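Local coordinates for protein QdtA (Thermoanaerobacterium thermosaccharolyticum, PDB 4ZU5) that belongs to the cupin superfamily of beta-rich proteins and binds thymidine in a pocket, at residues 48-60 with 112-124. Numbering follows the deposited sequence.
Unlike the reference sequence in segment 48-60: Ser52 (reference Ala). Unlike the reference sequence in segment 112-124: Tyr116 (reference Cys).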
# COMPACT_ATOMS: atom_id res chain seq x y z
N ARG A 48 -14.31 -7.08 10.92
CA ARG A 48 -14.37 -5.62 10.93
C ARG A 48 -15.00 -5.12 9.65
O ARG A 48 -15.47 -5.93 8.84
CB ARG A 48 -12.99 -4.98 11.14
CG ARG A 48 -11.90 -5.53 10.26
CD ARG A 48 -10.55 -4.90 10.61
NE ARG A 48 -10.64 -3.45 10.49
CZ ARG A 48 -10.01 -2.57 11.27
NH1 ARG A 48 -10.22 -1.30 11.07
NH2 ARG A 48 -9.16 -2.95 12.22
N GLY A 49 -14.98 -3.81 9.46
CA GLY A 49 -15.66 -3.20 8.31
C GLY A 49 -17.05 -2.71 8.70
O GLY A 49 -17.19 -1.77 9.45
N TYR A 50 -18.09 -3.36 8.18
CA TYR A 50 -19.48 -2.99 8.43
C TYR A 50 -19.72 -1.57 7.94
O TYR A 50 -20.16 -0.71 8.72
CB TYR A 50 -19.85 -3.09 9.93
CG TYR A 50 -19.71 -4.48 10.53
CD1 TYR A 50 -20.69 -5.46 10.35
CD2 TYR A 50 -18.60 -4.81 11.28
CE1 TYR A 50 -20.58 -6.72 10.94
CE2 TYR A 50 -18.48 -6.05 11.88
CZ TYR A 50 -19.46 -6.99 11.69
OH TYR A 50 -19.24 -8.22 12.20
N HIS A 51 -19.52 -1.34 6.65
CA HIS A 51 -19.80 -0.02 6.09
C HIS A 51 -19.88 -0.05 4.58
O HIS A 51 -19.61 -1.08 3.95
CB HIS A 51 -18.75 1.01 6.59
CG HIS A 51 -17.40 0.84 5.98
ND1 HIS A 51 -16.42 0.05 6.54
CD2 HIS A 51 -16.88 1.32 4.82
CE1 HIS A 51 -15.36 0.04 5.75
NE2 HIS A 51 -15.61 0.79 4.70
N SER A 52 -20.39 1.04 4.04
CA SER A 52 -20.39 1.29 2.63
C SER A 52 -20.08 2.77 2.34
O SER A 52 -19.79 3.56 3.25
CB SER A 52 -21.74 0.91 2.04
OG SER A 52 -21.74 1.00 0.61
N HIS A 53 -20.12 3.14 1.06
CA HIS A 53 -19.97 4.54 0.66
C HIS A 53 -20.83 4.88 -0.50
O HIS A 53 -21.13 4.00 -1.30
CB HIS A 53 -18.55 4.76 0.16
CG HIS A 53 -17.53 4.41 1.16
ND1 HIS A 53 -17.08 5.32 2.09
CD2 HIS A 53 -16.91 3.24 1.44
CE1 HIS A 53 -16.17 4.74 2.86
NE2 HIS A 53 -16.04 3.48 2.48
N LYS A 54 -21.12 6.16 -0.66
CA LYS A 54 -21.85 6.61 -1.85
C LYS A 54 -20.94 7.03 -3.02
O LYS A 54 -21.32 6.92 -4.18
CB LYS A 54 -22.79 7.79 -1.55
CG LYS A 54 -23.76 7.63 -0.38
CD LYS A 54 -23.24 8.18 0.96
CE LYS A 54 -23.65 9.61 1.31
NZ LYS A 54 -25.04 9.66 1.86
N LYS A 55 -19.77 7.57 -2.74
CA LYS A 55 -18.99 8.20 -3.82
C LYS A 55 -17.55 7.64 -3.98
O LYS A 55 -16.87 7.90 -4.95
CB LYS A 55 -18.91 9.71 -3.55
CG LYS A 55 -20.22 10.42 -3.91
CD LYS A 55 -20.52 11.69 -3.13
CE LYS A 55 -19.26 12.38 -2.64
NZ LYS A 55 -19.53 13.79 -2.23
N LEU A 56 -17.08 6.95 -2.98
CA LEU A 56 -15.73 6.45 -2.91
C LEU A 56 -15.53 5.18 -3.75
O LEU A 56 -16.38 4.30 -3.77
CB LEU A 56 -15.43 6.15 -1.45
CG LEU A 56 -14.00 5.73 -1.13
CD1 LEU A 56 -13.04 6.88 -1.46
CD2 LEU A 56 -13.80 5.31 0.32
N HIS A 57 -14.35 5.06 -4.36
CA HIS A 57 -13.97 3.86 -5.11
C HIS A 57 -12.70 3.42 -4.39
O HIS A 57 -11.93 4.26 -3.94
CB HIS A 57 -13.75 4.17 -6.60
CG HIS A 57 -14.98 4.63 -7.32
ND1 HIS A 57 -15.71 3.82 -8.16
CD2 HIS A 57 -15.56 5.84 -7.37
CE1 HIS A 57 -16.76 4.49 -8.61
NE2 HIS A 57 -16.70 5.72 -8.13
N GLN A 58 -12.56 2.11 -4.21
CA GLN A 58 -11.47 1.52 -3.46
C GLN A 58 -11.01 0.27 -4.17
O GLN A 58 -11.81 -0.37 -4.87
CB GLN A 58 -12.04 1.06 -2.12
CG GLN A 58 -12.41 2.19 -1.19
CD GLN A 58 -12.61 1.67 0.23
OE1 GLN A 58 -13.10 0.57 0.45
NE2 GLN A 58 -12.17 2.45 1.19
N VAL A 59 -9.77 -0.10 -3.90
CA VAL A 59 -9.23 -1.40 -4.25
C VAL A 59 -8.60 -1.98 -3.01
O VAL A 59 -7.75 -1.37 -2.41
CB VAL A 59 -8.22 -1.26 -5.39
CG1 VAL A 59 -7.46 -2.54 -5.66
CG2 VAL A 59 -8.95 -0.84 -6.67
N LEU A 60 -8.98 -3.20 -2.69
CA LEU A 60 -8.42 -3.90 -1.55
C LEU A 60 -7.41 -4.94 -2.02
O LEU A 60 -7.65 -5.67 -3.00
CB LEU A 60 -9.54 -4.61 -0.76
CG LEU A 60 -10.40 -3.82 0.22
CD1 LEU A 60 -11.02 -2.57 -0.42
CD2 LEU A 60 -11.52 -4.65 0.82
N ALA A 112 -7.69 4.27 -2.19
CA ALA A 112 -8.95 4.98 -2.13
C ALA A 112 -8.88 6.18 -3.03
O ALA A 112 -7.85 6.86 -3.08
CB ALA A 112 -9.25 5.43 -0.71
N SER A 113 -9.99 6.44 -3.71
CA SER A 113 -10.12 7.53 -4.70
C SER A 113 -10.36 8.94 -4.10
O SER A 113 -10.30 9.92 -4.85
CB SER A 113 -11.26 7.22 -5.69
OG SER A 113 -12.55 7.36 -5.12
N GLU A 114 -10.62 9.03 -2.81
CA GLU A 114 -10.80 10.32 -2.17
C GLU A 114 -10.21 10.36 -0.80
O GLU A 114 -10.06 9.37 -0.12
CB GLU A 114 -12.28 10.65 -2.03
CG GLU A 114 -13.03 10.70 -3.34
CD GLU A 114 -12.63 11.85 -4.23
OE1 GLU A 114 -11.88 12.78 -3.80
OE2 GLU A 114 -13.09 11.79 -5.39
N TYR A 115 -9.89 11.57 -0.35
CA TYR A 115 -9.61 11.72 1.08
C TYR A 115 -10.81 11.32 1.92
O TYR A 115 -11.94 11.41 1.46
CB TYR A 115 -9.25 13.18 1.43
CG TYR A 115 -8.12 13.74 0.57
CD1 TYR A 115 -8.40 14.46 -0.59
CD2 TYR A 115 -6.79 13.51 0.91
CE1 TYR A 115 -7.37 14.96 -1.39
CE2 TYR A 115 -5.75 14.02 0.14
CZ TYR A 115 -6.04 14.74 -1.02
OH TYR A 115 -5.03 15.26 -1.80
N TYR A 116 -10.52 10.89 3.13
CA TYR A 116 -11.50 10.56 4.13
C TYR A 116 -12.56 11.62 4.28
O TYR A 116 -12.24 12.79 4.39
CB TYR A 116 -10.81 10.36 5.46
CG TYR A 116 -11.80 10.07 6.55
CD1 TYR A 116 -12.43 8.83 6.62
CD2 TYR A 116 -12.12 11.03 7.49
CE1 TYR A 116 -13.33 8.54 7.63
CE2 TYR A 116 -13.03 10.75 8.50
CZ TYR A 116 -13.63 9.51 8.56
OH TYR A 116 -14.52 9.25 9.56
N ASP A 117 -13.82 11.20 4.20
CA ASP A 117 -14.98 12.07 4.32
C ASP A 117 -15.98 11.30 5.17
O ASP A 117 -16.60 10.37 4.66
CB ASP A 117 -15.57 12.32 2.94
CG ASP A 117 -16.77 13.26 2.94
OD1 ASP A 117 -17.14 13.73 4.04
OD2 ASP A 117 -17.34 13.47 1.84
N GLU A 118 -16.10 11.62 6.46
CA GLU A 118 -17.06 10.93 7.32
C GLU A 118 -18.46 10.96 6.72
O GLU A 118 -19.15 9.95 6.75
CB GLU A 118 -17.08 11.48 8.75
CG GLU A 118 -17.97 10.68 9.71
CD GLU A 118 -17.72 9.16 9.73
OE1 GLU A 118 -16.56 8.73 9.55
OE2 GLU A 118 -18.67 8.37 9.94
N THR A 119 -18.85 12.05 6.08
CA THR A 119 -20.16 12.09 5.45
C THR A 119 -20.40 11.09 4.32
O THR A 119 -21.50 11.04 3.80
CB THR A 119 -20.53 13.49 4.90
OG1 THR A 119 -19.97 13.72 3.60
CG2 THR A 119 -20.12 14.61 5.86
N ASP A 120 -19.37 10.37 3.87
CA ASP A 120 -19.60 9.41 2.79
C ASP A 120 -19.42 8.03 3.34
O ASP A 120 -19.45 7.07 2.60
CB ASP A 120 -18.63 9.67 1.62
CG ASP A 120 -18.89 8.77 0.43
OD1 ASP A 120 -20.07 8.63 0.03
OD2 ASP A 120 -17.92 8.15 -0.06
N TYR A 121 -19.18 7.93 4.65
CA TYR A 121 -18.96 6.65 5.29
C TYR A 121 -20.33 6.25 5.79
O TYR A 121 -20.77 6.83 6.76
CB TYR A 121 -18.03 6.79 6.50
CG TYR A 121 -16.78 5.97 6.46
CD1 TYR A 121 -15.62 6.48 5.85
CD2 TYR A 121 -16.72 4.71 7.05
CE1 TYR A 121 -14.44 5.75 5.80
CE2 TYR A 121 -15.54 3.97 7.02
CZ TYR A 121 -14.39 4.50 6.40
OH TYR A 121 -13.18 3.81 6.36
N ILE A 122 -21.04 5.38 5.09
CA ILE A 122 -22.33 4.90 5.55
C ILE A 122 -22.12 3.79 6.57
O ILE A 122 -21.67 2.69 6.23
CB ILE A 122 -23.18 4.31 4.43
CG1 ILE A 122 -23.43 5.34 3.33
CG2 ILE A 122 -24.50 3.84 5.00
CD1 ILE A 122 -24.10 4.74 2.11
N ARG A 123 -22.46 4.06 7.82
CA ARG A 123 -22.31 3.06 8.88
C ARG A 123 -23.65 2.47 9.35
O ARG A 123 -23.68 1.46 10.00
CB ARG A 123 -21.58 3.67 10.07
CG ARG A 123 -20.09 3.75 9.83
CD ARG A 123 -19.40 4.78 10.73
NE ARG A 123 -18.03 5.00 10.29
CZ ARG A 123 -17.09 4.05 10.24
NH1 ARG A 123 -17.36 2.80 10.64
NH2 ARG A 123 -15.88 4.34 9.80
N ASN A 124 -24.74 3.13 9.02
CA ASN A 124 -26.04 2.63 9.41
C ASN A 124 -26.55 1.64 8.40
O ASN A 124 -26.84 1.98 7.26
CB ASN A 124 -27.03 3.78 9.56
CG ASN A 124 -28.35 3.32 10.14
OD1 ASN A 124 -29.11 2.62 9.50
ND2 ASN A 124 -28.60 3.68 11.38
O HOH W 1 -21.65 -0.22 10.84
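Tyr50 and Arg123 are joined through a water that spans their carbonyl oxygens, where strand 47-53 pairs with the short strand 121-122. Next to them, Tyr121 CE2 sits over the centre of the His51 imidazole, 3.7 Å above its plane, with the two rings inclined by 32°. Ser52 and Ile122 form the antiparallel hydrogen-bonded pair: Ser52 N reaches Ile122 O at 3.0 Å in the carbonyl plane, and Ile122 N returns a bond to Ser52 O. His53 makes an edge-to-face (T-shaped) pair with Tyr121, its CE1 3.5 Å from Tyr121 CD1 over the tyrosine face and the planes at 76°, while His53 ND1 donates to Asp120 O from above that carbonyl's plane. The loop 54-57 then illustrates how one carboxylate can organise a strand connection. Asp120 reaches across with CG anti to its backbone N (chi1 -176°), and its OD1 accepts from Lys54 N (2.8 Å) and Lys55 N (3.0 Å) on its syn side, both somewhat out of the carboxylate plane; OD2 adds weak bonds from Lys55 N and Leu56 N. The bent chain of Lys54 passes Asp120 and rests CD against Ile122 CG1. Leu56 CD2 covers one face of the His53 imidazole, and its CD1 packs against Ala112 CB. His57 N donates to Ser113 OG (3.0 Å), and Ser113 N to His57 O; Gln58 and Ala112 follow as an antiparallel non-hydrogen-bonded pair. Tyr121 belongs to the thymidine pocket, with Arg35 and Tyr116. Backbone amides thus largely satisfy the buried carboxylate, probably favouring its charged form, and His51, lying obliquely against Tyr121, and His53, meeting its face, probably help hold that ring's orientation.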